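Local atomic coordinates of aminopeptidase N family protein (Idiomarina loihiensis L2TR, PDB entry 4FGM), a protein that binds zinc and is probably a metal-dependent aminopeptidase of the M61 family, removing residues from the amino end of peptides. Residues 282-287 with 304-309. Sequence-based numbering, arbitrary orientation.
Sequences KTLKPK and WFYEGM. With ZN (zinc ion), chain C; MAE (maleic acid), chain B.
The side chain of Tyr306 meets Leu284, Lys285 and Pro286 of loop 282-287. Pro286 lays its CD over one ring face, 3.3 Å from Tyr306 CE2. The two side chains run past each other in opposite directions. On the opposite face, Phe305 CD1 lies over the centre of the Tyr306 ring, 3.6 Å above its plane. Leu284 crosses Tyr306 at about a right angle, with its CD2 3.4 Å from Tyr306 OH. Its other methyl, CD1, reaches the edge of the Phe305 ring, 3.7 Å from CE1. Leu284 CG is anti to the backbone N (chi1 -161°), which puts this branch point 4.1 Å from Tyr306 OH. The backbone of Lys285 passes the phenol end, and Tyr306 OH hydrogen-bonds to Thr419 OG1, whose backbone also bonds to Lys285 and Lys287.

Loop 282-287 follows helix 262-277, which carries the HExxH motif of zinc peptidases. Glu307, next to Tyr306 in the chain, is a zinc ligand. Glu307 OE1 lies 2.2 Å from the zinc ion, which His273 and His277 also bind. Maleic acid O2 lies 2.3 Å from the zinc ion. An alanine in place of Tyr306 would probably leave Pro286 CD without its ring face, Leu284 CD2 without the phenol oxygen beside it and Thr419 OG1 without this hydrogen bond.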
loop_
_atom_site.group_PDB
_atom_site.type_symbol
_atom_site.label_atom_id
_atom_site.label_comp_id
_atom_site.label_asym_id
_atom_site.label_seq_id
_atom_site.Cartn_x
_atom_site.Cartn_y
_atom_site.Cartn_z
ATOM N N LYS A 282 -5.178 -9.451 -7.544
ATOM C CA LYS A 282 -4.344 -9.888 -8.645
ATOM C C LYS A 282 -5.115 -10.902 -9.478
ATOM O O LYS A 282 -4.987 -10.903 -10.710
ATOM C CB LYS A 282 -3.036 -10.518 -8.161
ATOM C CG LYS A 282 -1.970 -9.483 -7.785
ATOM C CD LYS A 282 -2.204 -8.156 -8.505
ATOM C CE LYS A 282 -1.494 -8.146 -9.824
ATOM N NZ LYS A 282 -2.159 -7.174 -10.719
ATOM N N THR A 283 -5.898 -11.771 -8.826
ATOM C CA THR A 283 -6.684 -12.766 -9.557
ATOM C C THR A 283 -8.164 -12.444 -9.388
ATOM O O THR A 283 -8.897 -12.348 -10.372
ATOM C CB THR A 283 -6.373 -14.197 -9.086
ATOM O OG1 THR A 283 -6.251 -14.227 -7.657
ATOM C CG2 THR A 283 -5.079 -14.683 -9.726
ATOM N N LEU A 284 -8.604 -12.283 -8.143
ATOM C CA LEU A 284 -9.987 -11.899 -7.866
ATOM C C LEU A 284 -9.879 -10.377 -7.994
ATOM O O LEU A 284 -9.075 -9.761 -7.299
ATOM C CB LEU A 284 -10.378 -12.272 -6.428
ATOM C CG LEU A 284 -11.854 -12.386 -6.005
ATOM C CD1 LEU A 284 -12.044 -11.638 -4.700
ATOM C CD2 LEU A 284 -12.789 -11.840 -7.073
ATOM N N LYS A 285 -10.655 -9.770 -8.884
ATOM C CA LYS A 285 -10.578 -8.325 -9.068
ATOM C C LYS A 285 -11.842 -7.787 -9.725
ATOM O O LYS A 285 -12.651 -8.561 -10.231
ATOM C CB LYS A 285 -9.361 -7.978 -9.936
ATOM C CG LYS A 285 -9.545 -8.274 -11.420
ATOM C CD LYS A 285 -8.255 -8.053 -12.214
ATOM C CE LYS A 285 -7.261 -9.186 -11.969
ATOM N NZ LYS A 285 -6.022 -9.069 -12.807
ATOM N N PRO A 286 -12.040 -6.452 -9.711
ATOM C CA PRO A 286 -13.245 -5.898 -10.340
ATOM C C PRO A 286 -13.166 -6.001 -11.865
ATOM O O PRO A 286 -12.076 -5.998 -12.443
ATOM C CB PRO A 286 -13.266 -4.452 -9.845
ATOM C CG PRO A 286 -11.820 -4.133 -9.660
ATOM C CD PRO A 286 -11.256 -5.395 -9.041
ATOM N N LYS A 287 -14.326 -6.094 -12.509
ATOM C CA LYS A 287 -14.385 -6.214 -13.957
ATOM C C LYS A 287 -13.769 -5.014 -14.660
ATOM O O LYS A 287 -13.266 -5.131 -15.777
ATOM C CB LYS A 287 -15.835 -6.411 -14.407
ATOM C CG LYS A 287 -16.451 -7.670 -13.815
ATOM C CD LYS A 287 -17.746 -8.082 -14.498
ATOM C CE LYS A 287 -18.295 -9.357 -13.863
ATOM N NZ LYS A 287 -19.476 -9.903 -14.585
ATOM N N TRP A 304 -12.992 -0.662 -1.350
ATOM C CA TRP A 304 -13.360 -0.872 0.052
ATOM C C TRP A 304 -13.198 -2.357 0.342
ATOM O O TRP A 304 -12.953 -2.774 1.477
ATOM C CB TRP A 304 -14.819 -0.473 0.314
ATOM C CG TRP A 304 -15.841 -1.327 -0.405
ATOM C CD1 TRP A 304 -16.425 -1.067 -1.620
ATOM C CD2 TRP A 304 -16.395 -2.571 0.044
ATOM N NE1 TRP A 304 -17.306 -2.070 -1.948
ATOM C CE2 TRP A 304 -17.307 -3.005 -0.949
ATOM C CE3 TRP A 304 -16.213 -3.361 1.188
ATOM C CZ2 TRP A 304 -18.034 -4.192 -0.830
ATOM C CZ3 TRP A 304 -16.940 -4.545 1.307
ATOM C CH2 TRP A 304 -17.839 -4.948 0.301
ATOM N N PHE A 305 -13.346 -3.157 -0.706
ATOM C CA PHE A 305 -13.223 -4.594 -0.576
ATOM C C PHE A 305 -11.794 -5.044 -0.878
ATOM O O PHE A 305 -11.160 -5.739 -0.073
ATOM C CB PHE A 305 -14.232 -5.281 -1.513
ATOM C CG PHE A 305 -14.092 -6.780 -1.571
ATOM C CD1 PHE A 305 -13.207 -7.382 -2.476
ATOM C CD2 PHE A 305 -14.820 -7.588 -0.702
ATOM C CE1 PHE A 305 -13.052 -8.772 -2.511
ATOM C CE2 PHE A 305 -14.675 -8.977 -0.725
ATOM C CZ PHE A 305 -13.787 -9.575 -1.633
ATOM N N TYR A 306 -11.280 -4.630 -2.027
ATOM C CA TYR A 306 -9.937 -5.025 -2.421
ATOM C C TYR A 306 -8.830 -4.481 -1.528
ATOM O O TYR A 306 -7.780 -5.106 -1.383
ATOM C CB TYR A 306 -9.723 -4.678 -3.896
ATOM C CG TYR A 306 -10.499 -5.638 -4.758
ATOM C CD1 TYR A 306 -10.137 -6.988 -4.812
ATOM C CD2 TYR A 306 -11.661 -5.241 -5.413
ATOM C CE1 TYR A 306 -10.919 -7.920 -5.489
ATOM C CE2 TYR A 306 -12.455 -6.168 -6.093
ATOM C CZ TYR A 306 -12.076 -7.508 -6.121
ATOM O OH TYR A 306 -12.868 -8.443 -6.742
ATOM N N GLU A 307 -9.060 -3.326 -0.921
ATOM C CA GLU A 307 -8.066 -2.778 -0.012
ATOM C C GLU A 307 -8.535 -3.004 1.424
ATOM O O GLU A 307 -7.735 -3.352 2.294
ATOM C CB GLU A 307 -7.840 -1.286 -0.272
ATOM C CG GLU A 307 -7.027 -0.987 -1.531
ATOM C CD GLU A 307 -5.691 -1.715 -1.561
ATOM O OE1 GLU A 307 -5.305 -2.291 -0.531
ATOM O OE2 GLU A 307 -5.026 -1.706 -2.614
ATOM N N GLY A 308 -9.840 -2.831 1.653
ATOM C CA GLY A 308 -10.413 -3.007 2.980
ATOM C C GLY A 308 -10.220 -4.380 3.604
ATOM O O GLY A 308 -9.681 -4.479 4.713
HETATM N N MSE A 309 -10.658 -5.434 2.909
HETATM C CA MSE A 309 -10.521 -6.798 3.418
HETATM C C MSE A 309 -9.053 -7.098 3.707
HETATM O O MSE A 309 -8.708 -7.667 4.753
HETATM C CB MSE A 309 -11.043 -7.825 2.398
HETATM C CG MSE A 309 -12.487 -7.630 1.931
HETATM SE SE MSE A 309 -13.848 -7.663 3.342
HETATM C CE MSE A 309 -14.338 -5.799 3.318
HETATM ZN ZN ZN C . -3.250 -3.064 -0.662
HETATM C C1 MAE B . -1.530 -1.210 -1.539
HETATM O O1 MAE B . -2.700 -0.780 -1.833
HETATM O O2 MAE B . -1.311 -2.438 -1.643
HETATM C C2 MAE B . -0.509 -0.214 -1.146
HETATM C C3 MAE B . 0.153 0.699 -1.853
HETATM C C4 MAE B . 0.017 0.961 -3.282
HETATM O O3 MAE B . -0.715 0.340 -4.076
HETATM O O4 MAE B . 0.686 1.932 -3.690
#